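Long-range contacts in replication protein B (Plasmid RSF1010, PDB 3H20), which synthesises primers on single-stranded plasmid DNA from nucleoside triphosphates, so that the plasmid can replicate in leading-strand mode: residues R5-Q13 with V44-K52; I260-L271 with D281-K289. All coordinates share one frame; numbering follows the deposited sequence.

Interaction 1 (R5-Q13 with V44-K52)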
loop_
_atom_site.group_PDB
_atom_site.type_symbol
_atom_site.label_atom_id
_atom_site.label_comp_id
_atom_site.label_asym_id
_atom_site.label_seq_id
_atom_site.Cartn_x
_atom_site.Cartn_y
_atom_site.Cartn_z
ATOM N N ARG A 5 31.891 -18.632 -13.262
ATOM C CA ARG A 5 30.487 -19.083 -13.054
ATOM C C ARG A 5 29.522 -17.927 -12.854
ATOM O O ARG A 5 28.347 -18.065 -13.180
ATOM C CB ARG A 5 30.372 -20.090 -11.901
ATOM N N THR A 6 30.012 -16.802 -12.334
ATOM C CA THR A 6 29.183 -15.609 -12.134
ATOM C C THR A 6 28.546 -15.140 -13.448
ATOM O O THR A 6 27.325 -14.932 -13.521
ATOM C CB THR A 6 29.982 -14.447 -11.479
ATOM O OG1 THR A 6 30.305 -14.797 -10.125
ATOM C CG2 THR A 6 29.159 -13.147 -11.472
ATOM N N LEU A 7 29.380 -14.970 -14.477
ATOM C CA LEU A 7 28.927 -14.529 -15.799
ATOM C C LEU A 7 27.863 -15.471 -16.362
ATOM O O LEU A 7 26.809 -15.036 -16.846
ATOM C CB LEU A 7 30.133 -14.454 -16.752
ATOM C CG LEU A 7 30.376 -13.307 -17.737
ATOM C CD1 LEU A 7 29.876 -11.939 -17.278
ATOM C CD2 LEU A 7 31.867 -13.224 -18.059
ATOM N N GLN A 8 28.147 -16.769 -16.300
ATOM C CA GLN A 8 27.220 -17.784 -16.778
ATOM C C GLN A 8 25.885 -17.764 -16.005
ATOM O O GLN A 8 24.802 -17.907 -16.600
ATOM C CB GLN A 8 27.880 -19.171 -16.727
ATOM C CG GLN A 8 29.051 -19.355 -17.736
ATOM C CD GLN A 8 30.324 -18.570 -17.387
ATOM O OE1 GLN A 8 30.578 -18.233 -16.225
ATOM N NE2 GLN A 8 31.133 -18.279 -18.403
ATOM N N ALA A 9 25.950 -17.579 -14.688
ATOM C CA ALA A 9 24.726 -17.525 -13.879
ATOM C C ALA A 9 23.877 -16.298 -14.217
ATOM O O ALA A 9 22.652 -16.399 -14.357
ATOM C CB ALA A 9 25.055 -17.544 -12.381
ATOM N N ILE A 10 24.523 -15.139 -14.315
ATOM C CA ILE A 10 23.822 -13.900 -14.682
ATOM C C ILE A 10 23.142 -14.083 -16.048
ATOM O O ILE A 10 21.951 -13.803 -16.199
ATOM C CB ILE A 10 24.784 -12.678 -14.696
ATOM C CG1 ILE A 10 25.263 -12.352 -13.279
ATOM C CG2 ILE A 10 24.097 -11.416 -15.309
ATOM C CD1 ILE A 10 26.519 -11.416 -13.234
ATOM N N GLY A 11 23.907 -14.565 -17.024
ATOM C CA GLY A 11 23.392 -14.832 -18.373
ATOM C C GLY A 11 22.162 -15.734 -18.402
ATOM O O GLY A 11 21.185 -15.414 -19.077
ATOM N N ARG A 12 22.214 -16.864 -17.686
ATOM C CA ARG A 12 21.051 -17.761 -17.569
ATOM C C ARG A 12 19.863 -17.132 -16.851
ATOM O O ARG A 12 18.725 -17.348 -17.265
ATOM C CB ARG A 12 21.404 -19.077 -16.868
ATOM C CG ARG A 12 22.284 -20.001 -17.676
ATOM C CD ARG A 12 22.668 -21.249 -16.875
ATOM N NE ARG A 12 23.571 -22.082 -17.668
ATOM C CZ ARG A 12 24.097 -23.242 -17.278
ATOM N NH1 ARG A 12 23.831 -23.748 -16.076
ATOM N NH2 ARG A 12 24.895 -23.905 -18.103
ATOM N N GLN A 13 20.123 -16.366 -15.783
ATOM C CA GLN A 13 19.044 -15.700 -15.030
ATOM C C GLN A 13 18.316 -14.645 -15.876
ATOM O O GLN A 13 17.080 -14.625 -15.916
ATOM C CB GLN A 13 19.541 -15.108 -13.690
ATOM C CG GLN A 13 18.427 -14.400 -12.862
ATOM C CD GLN A 13 18.788 -14.102 -11.399
ATOM O OE1 GLN A 13 19.782 -14.609 -10.854
ATOM N NE2 GLN A 13 17.940 -13.296 -10.738
ATOM N N VAL A 44 23.915 -5.164 -18.241
ATOM C CA VAL A 44 24.107 -5.877 -16.962
ATOM C C VAL A 44 25.396 -6.716 -17.041
ATOM O O VAL A 44 26.258 -6.634 -16.165
ATOM C CB VAL A 44 22.904 -6.789 -16.596
ATOM C CG1 VAL A 44 23.153 -7.512 -15.261
ATOM C CG2 VAL A 44 21.588 -5.972 -16.518
ATOM N N LEU A 45 25.526 -7.492 -18.116
ATOM C CA LEU A 45 26.728 -8.289 -18.360
ATOM C C LEU A 45 27.990 -7.438 -18.524
ATOM O O LEU A 45 29.060 -7.788 -17.999
ATOM C CB LEU A 45 26.498 -9.237 -19.559
ATOM C CG LEU A 45 25.523 -10.395 -19.229
ATOM C CD1 LEU A 45 25.013 -11.128 -20.475
ATOM C CD2 LEU A 45 26.168 -11.410 -18.282
ATOM N N GLN A 46 27.863 -6.304 -19.222
ATOM C CA GLN A 46 28.970 -5.358 -19.411
ATOM C C GLN A 46 29.481 -4.809 -18.078
ATOM O O GLN A 46 30.655 -4.440 -17.950
ATOM C CB GLN A 46 28.498 -4.184 -20.279
ATOM C CG GLN A 46 29.588 -3.337 -20.888
ATOM C CD GLN A 46 29.049 -2.112 -21.630
ATOM O OE1 GLN A 46 27.841 -1.903 -21.718
ATOM N NE2 GLN A 46 29.953 -1.308 -22.175
ATOM N N ASN A 47 28.585 -4.732 -17.097
ATOM C CA ASN A 47 28.915 -4.156 -15.784
ATOM C C ASN A 47 29.273 -5.191 -14.711
ATOM O O ASN A 47 29.423 -4.858 -13.538
ATOM C CB ASN A 47 27.770 -3.252 -15.309
ATOM C CG ASN A 47 27.821 -1.878 -15.938
ATOM O OD1 ASN A 47 28.629 -1.039 -15.545
ATOM N ND2 ASN A 47 26.970 -1.642 -16.935
ATOM N N THR A 48 29.434 -6.444 -15.116
ATOM C CA THR A 48 29.757 -7.514 -14.170
ATOM C C THR A 48 31.062 -7.254 -13.368
ATOM O O THR A 48 31.092 -7.487 -12.156
ATOM C CB THR A 48 29.730 -8.896 -14.852
ATOM O OG1 THR A 48 28.402 -9.138 -15.345
ATOM C CG2 THR A 48 30.072 -10.029 -13.864
ATOM N N PRO A 49 32.129 -6.765 -14.032
ATOM C CA PRO A 49 33.319 -6.426 -13.245
ATOM C C PRO A 49 33.008 -5.434 -12.118
ATOM O O PRO A 49 33.451 -5.636 -10.997
ATOM C CB PRO A 49 34.255 -5.787 -14.281
ATOM C CG PRO A 49 33.889 -6.451 -15.561
ATOM C CD PRO A 49 32.362 -6.547 -15.475
ATOM N N TRP A 50 32.252 -4.375 -12.414
ATOM C CA TRP A 50 31.923 -3.389 -11.377
ATOM C C TRP A 50 31.077 -4.010 -10.250
ATOM O O TRP A 50 31.330 -3.749 -9.071
ATOM C CB TRP A 50 31.229 -2.158 -11.970
ATOM C CG TRP A 50 30.913 -1.113 -10.944
ATOM C CD1 TRP A 50 31.805 -0.384 -10.205
ATOM C CD2 TRP A 50 29.612 -0.695 -10.525
ATOM N NE1 TRP A 50 31.137 0.466 -9.361
ATOM C CE2 TRP A 50 29.790 0.301 -9.540
ATOM C CE3 TRP A 50 28.308 -1.068 -10.888
ATOM C CZ2 TRP A 50 28.711 0.933 -8.905
ATOM C CZ3 TRP A 50 27.231 -0.434 -10.258
ATOM C CH2 TRP A 50 27.445 0.554 -9.278
ATOM N N LEU A 51 30.085 -4.825 -10.618
ATOM C CA LEU A 51 29.212 -5.493 -9.635
ATOM C C LEU A 51 29.992 -6.431 -8.710
ATOM O O LEU A 51 29.733 -6.468 -7.508
ATOM C CB LEU A 51 28.058 -6.258 -10.323
ATOM C CG LEU A 51 27.045 -5.428 -11.147
ATOM C CD1 LEU A 51 26.074 -6.360 -11.870
ATOM C CD2 LEU A 51 26.280 -4.422 -10.284
ATOM N N LYS A 52 30.944 -7.183 -9.265
ATOM C CA LYS A 52 31.840 -8.003 -8.430
ATOM C C LYS A 52 32.703 -7.164 -7.484
ATOM O O LYS A 52 32.907 -7.546 -6.336
ATOM C CB LYS A 52 32.763 -8.860 -9.285
ATOM C CG LYS A 52 32.066 -9.933 -10.079
ATOM C CD LYS A 52 32.894 -10.226 -11.302
ATOM C CE LYS A 52 33.564 -11.559 -11.205
ATOM N NZ LYS A 52 32.714 -12.573 -11.879
#

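Interaction 2 (I260-L271 with D281-K289)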
loop_
_atom_site.group_PDB
_atom_site.type_symbol
_atom_site.label_atom_id
_atom_site.label_comp_id
_atom_site.label_asym_id
_atom_site.label_seq_id
_atom_site.Cartn_x
_atom_site.Cartn_y
_atom_site.Cartn_z
ATOM N N ILE A 260 -19.982 29.754 14.481
ATOM C CA ILE A 260 -21.260 29.203 14.935
ATOM C C ILE A 260 -22.408 30.197 14.742
ATOM O O ILE A 260 -23.490 29.825 14.274
ATOM C CB ILE A 260 -21.178 28.737 16.412
ATOM C CG1 ILE A 260 -20.202 27.562 16.541
ATOM C CG2 ILE A 260 -22.563 28.356 16.952
ATOM C CD1 ILE A 260 -19.719 27.296 17.970
ATOM N N GLY A 261 -22.162 31.453 15.105
ATOM C CA GLY A 261 -23.131 32.524 14.918
ATOM C C GLY A 261 -23.567 32.669 13.475
ATOM O O GLY A 261 -24.766 32.717 13.184
ATOM N N LYS A 262 -22.586 32.723 12.574
ATOM C CA LYS A 262 -22.825 32.856 11.134
ATOM C C LYS A 262 -23.593 31.656 10.564
ATOM O O LYS A 262 -24.420 31.812 9.660
ATOM C CB LYS A 262 -21.492 33.063 10.395
ATOM C CG LYS A 262 -21.553 32.883 8.887
ATOM C CD LYS A 262 -20.469 33.677 8.181
ATOM C CE LYS A 262 -20.652 33.609 6.677
ATOM N NZ LYS A 262 -19.911 34.692 5.975
ATOM N N ALA A 263 -23.310 30.469 11.095
ATOM C CA ALA A 263 -24.009 29.244 10.701
ATOM C C ALA A 263 -25.475 29.266 11.138
ATOM O O ALA A 263 -26.366 28.883 10.371
ATOM C CB ALA A 263 -23.298 28.017 11.271
ATOM N N MET A 264 -25.712 29.715 12.369
ATOM C CA MET A 264 -27.066 29.864 12.905
ATOM C C MET A 264 -27.846 30.908 12.108
ATOM O O MET A 264 -29.003 30.686 11.758
ATOM C CB MET A 264 -27.032 30.250 14.387
ATOM C CG MET A 264 -26.661 29.107 15.334
ATOM S SD MET A 264 -26.557 29.579 17.076
ATOM C CE MET A 264 -28.251 30.023 17.444
ATOM N N ALA A 265 -27.194 32.033 11.818
ATOM C CA ALA A 265 -27.802 33.126 11.060
ATOM C C ALA A 265 -28.326 32.661 9.702
ATOM O O ALA A 265 -29.349 33.153 9.225
ATOM C CB ALA A 265 -26.818 34.270 10.893
ATOM N N GLU A 266 -27.628 31.700 9.097
ATOM C CA GLU A 266 -27.961 31.212 7.758
ATOM C C GLU A 266 -28.998 30.088 7.759
ATOM O O GLU A 266 -29.866 30.054 6.886
ATOM C CB GLU A 266 -26.690 30.737 7.042
ATOM C CG GLU A 266 -26.861 30.456 5.548
ATOM C CD GLU A 266 -27.030 31.723 4.722
ATOM O OE1 GLU A 266 -26.441 32.763 5.093
ATOM O OE2 GLU A 266 -27.748 31.680 3.696
ATOM N N ALA A 267 -28.915 29.184 8.737
ATOM C CA ALA A 267 -29.629 27.904 8.662
ATOM C C ALA A 267 -30.577 27.544 9.819
ATOM O O ALA A 267 -31.315 26.568 9.714
ATOM C CB ALA A 267 -28.626 26.758 8.425
ATOM N N SER A 268 -30.561 28.315 10.909
ATOM C CA SER A 268 -31.386 27.996 12.085
ATOM C C SER A 268 -32.871 28.283 11.892
ATOM O O SER A 268 -33.251 29.431 11.661
ATOM C CB SER A 268 -30.890 28.733 13.336
ATOM O OG SER A 268 -31.813 28.582 14.406
ATOM N N PRO A 269 -33.717 27.242 11.992
ATOM C CA PRO A 269 -35.162 27.478 11.972
ATOM C C PRO A 269 -35.628 28.285 13.184
ATOM O O PRO A 269 -36.500 29.138 13.035
ATOM C CB PRO A 269 -35.763 26.067 11.989
ATOM C CG PRO A 269 -34.690 25.192 12.529
ATOM C CD PRO A 269 -33.390 25.805 12.097
ATOM N N ALA A 270 -35.047 28.035 14.361
ATOM C CA ALA A 270 -35.402 28.791 15.570
ATOM C C ALA A 270 -35.109 30.290 15.418
ATOM O O ALA A 270 -35.868 31.132 15.909
ATOM C CB ALA A 270 -34.692 28.228 16.803
ATOM N N LEU A 271 -34.010 30.611 14.736
ATOM C CA LEU A 271 -33.614 31.997 14.487
ATOM C C LEU A 271 -34.574 32.714 13.545
ATOM O O LEU A 271 -34.899 33.880 13.766
ATOM C CB LEU A 271 -32.192 32.071 13.924
ATOM C CG LEU A 271 -31.737 33.483 13.540
ATOM C CD1 LEU A 271 -30.941 34.107 14.667
ATOM C CD2 LEU A 271 -30.946 33.479 12.249
ATOM N N ASP A 281 -29.352 38.859 19.320
ATOM C CA ASP A 281 -29.384 38.561 20.756
ATOM C C ASP A 281 -29.524 37.066 21.048
ATOM O O ASP A 281 -28.870 36.544 21.958
ATOM C CB ASP A 281 -30.512 39.333 21.443
ATOM N N TYR A 282 -30.379 36.390 20.283
ATOM C CA TYR A 282 -30.596 34.955 20.458
ATOM C C TYR A 282 -29.324 34.160 20.162
ATOM O O TYR A 282 -28.968 33.265 20.931
ATOM C CB TYR A 282 -31.782 34.454 19.618
ATOM C CG TYR A 282 -31.849 32.944 19.501
ATOM C CD1 TYR A 282 -32.168 32.149 20.605
ATOM C CD2 TYR A 282 -31.584 32.311 18.289
ATOM C CE1 TYR A 282 -32.214 30.761 20.503
ATOM C CE2 TYR A 282 -31.634 30.925 18.174
ATOM C CZ TYR A 282 -31.951 30.157 19.284
ATOM O OH TYR A 282 -31.993 28.788 19.174
ATOM N N ILE A 283 -28.643 34.501 19.065
ATOM C CA ILE A 283 -27.357 33.877 18.703
ATOM C C ILE A 283 -26.295 34.088 19.796
ATOM O O ILE A 283 -25.657 33.130 20.242
ATOM C CB ILE A 283 -26.812 34.416 17.352
ATOM C CG1 ILE A 283 -27.729 34.020 16.191
ATOM C CG2 ILE A 283 -25.396 33.904 17.093
ATOM C CD1 ILE A 283 -27.462 34.783 14.890
ATOM N N GLU A 284 -26.119 35.343 20.213
ATOM C CA GLU A 284 -25.136 35.727 21.229
ATOM C C GLU A 284 -25.346 34.965 22.536
ATOM O O GLU A 284 -24.390 34.474 23.132
ATOM C CB GLU A 284 -25.187 37.252 21.463
ATOM C CG GLU A 284 -24.668 37.742 22.831
ATOM C CD GLU A 284 -23.150 37.881 22.906
ATOM O OE1 GLU A 284 -22.564 38.611 22.078
ATOM O OE2 GLU A 284 -22.541 37.280 23.817
ATOM N N ARG A 285 -26.601 34.871 22.969
ATOM C CA ARG A 285 -26.944 34.169 24.203
ATOM C C ARG A 285 -26.721 32.661 24.070
ATOM O O ARG A 285 -26.177 32.025 24.981
ATOM C CB ARG A 285 -28.385 34.487 24.612
ATOM C CG ARG A 285 -28.798 33.940 25.972
ATOM C CD ARG A 285 -29.947 34.739 26.601
ATOM N NE ARG A 285 -31.004 35.079 25.644
ATOM C CZ ARG A 285 -31.926 34.232 25.189
ATOM N NH1 ARG A 285 -31.937 32.964 25.588
ATOM N NH2 ARG A 285 -32.830 34.651 24.315
ATOM N N THR A 286 -27.127 32.095 22.937
ATOM C CA THR A 286 -26.875 30.678 22.658
ATOM C C THR A 286 -25.386 30.377 22.739
ATOM O O THR A 286 -24.972 29.432 23.418
ATOM C CB THR A 286 -27.423 30.254 21.274
ATOM O OG1 THR A 286 -28.850 30.352 21.282
ATOM C CG2 THR A 286 -27.022 28.806 20.938
ATOM N N VAL A 287 -24.580 31.188 22.054
ATOM C CA VAL A 287 -23.134 30.965 22.035
ATOM C C VAL A 287 -22.529 31.203 23.426
ATOM O O VAL A 287 -21.650 30.452 23.847
ATOM C CB VAL A 287 -22.421 31.813 20.948
ATOM C CG1 VAL A 287 -20.916 31.597 20.993
ATOM C CG2 VAL A 287 -22.949 31.464 19.555
ATOM N N SER A 288 -23.023 32.219 24.135
ATOM C CA SER A 288 -22.545 32.529 25.488
ATOM C C SER A 288 -22.763 31.360 26.452
ATOM O O SER A 288 -21.852 30.981 27.181
ATOM C CB SER A 288 -23.201 33.799 26.037
ATOM O OG SER A 288 -22.618 34.181 27.273
ATOM N N LYS A 289 -23.966 30.792 26.428
ATOM C CA LYS A 289 -24.331 29.685 27.315
ATOM C C LYS A 289 -23.465 28.463 27.061
ATOM O O LYS A 289 -23.009 27.813 27.994
ATOM C CB LYS A 289 -25.807 29.321 27.151
ATOM C CG LYS A 289 -26.763 30.296 27.829
ATOM C CD LYS A 289 -28.089 29.625 28.201
ATOM C CE LYS A 289 -28.818 29.044 26.986
ATOM N NZ LYS A 289 -30.220 28.614 27.336
#

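Interaction 1 (R5-Q13 with V44-K52)
Ile10 and Thr48 reach toward each other tip to tip, and the contact spreads from there. Ile10 CD1 lies 3.6 Å from Thr48 OG1 and also meets the methyl CG2. The other branch of Ile10 serves helix 41-46. Ile10 CG1 is anti to the carbonyl carbon (chi1 -68°), which leaves CG2 anti to the backbone N and turned to Val44 and Leu45. Ile10 CG2 sits 3.6 Å from Leu45 CD2, as the two side chains slide past each other in opposite directions. Ile10 CG2 also meets Val44 CG1 at 4.0 Å. Leu7 slants across from the exposed side. Leu7 CD1 is 3.9 Å from Leu45 CD2 and also touches Thr48 OG1.

The Thr48 hydroxyl lies against these two methyls, but its polar need is met within its own segment. Thr48 OG1 donates to Leu45 O at 3.0 Å, with a C=O...donor angle of 108°. This bond fixes the rotation of the Thr48 side chain and leaves CG2 beside Ile10 and Leu7. Thr48 N is a second donor to the same oxygen. Thr6 CG2 passes Thr48 CG2 at 4.0 Å, and Thr6 OG1 bonds to Gly148 O. Lys52, bent at its last two torsions, meets Thr6 tip to tip, with NZ against CB and CG2 and no hydrogen bond between them.

Ile10 also touches Leu146 and Phe149, and Val44 rests on Ile24 and Trp39. The contact thus joins the first helix to the helix pair after strand 34-40. No hydrogen bond crosses it, so apolar branches carry the packing and each threonine hydroxyl is satisfied by a carbonyl.

Interaction 2 (I260-L271 with D281-K289)
A knob-into-hole contact joins helices 257-267 and 279-291 of the C-terminal helical domain. The knob is Ile283, set among Gly261, Met264, Ala265 and Leu271. With no side chain at Gly261, Ile283 CG2 comes within 3.4 Å of Gly261 CA. Ile283 CD1 meets Leu271 CD1 at 3.6 Å.

With CG anti to the backbone N (chi1 166°), the Tyr282 ring extends toward the turn between helices 257-267 and 269-272, where OH nears Ala270 CB. Met264, bent at its last torsion, crosses the tyrosine at about a right angle and puts CE 3.6 Å from Tyr282 CE2. Leu271 CD1 lies at the ring edge. Thr286 OG1 lies above one face of the ring, offset toward its rim, and donates to Tyr282 O at 2.9 Å. At the turn, Ser268 OG caps the next helix by accepting from Leu271 N at 3.0 Å.

Replacing Tyr282 with an alanine would probably open a gap beside Met264 CE and Ala270 CB and leave Asp243 without one of its hydroxyl partners. Asp243 OD2 bonds both Tyr282 OH and Ser268 OG, tying both segments to helix 239-252. Ile260 packs on Ala251 of that helix, and Ala267 rests on Tyr224 of helix 220-234.

Overall arrangement
The two contacts belong to different parts of the chain, with centres about 76 Å apart and on opposite sides of its centre. They share no helix. Each is partly buried, and neither has a hydrogen bond between its segments. Interaction 1 sets helices at the margin of a mixed alpha-beta domain, so its buried residues go on to meet strands and loops. It uses branched aliphatic side chains and threonines. Interaction 2 lies in an all-helical region and is the larger, with 416 Å² buried against 337 Å². Its neighbours are other helices. There a glycine lets the helices come closer, while an aromatic ring and a methionine fill much of the interface, and one aspartate of a third helix bonds to both segments.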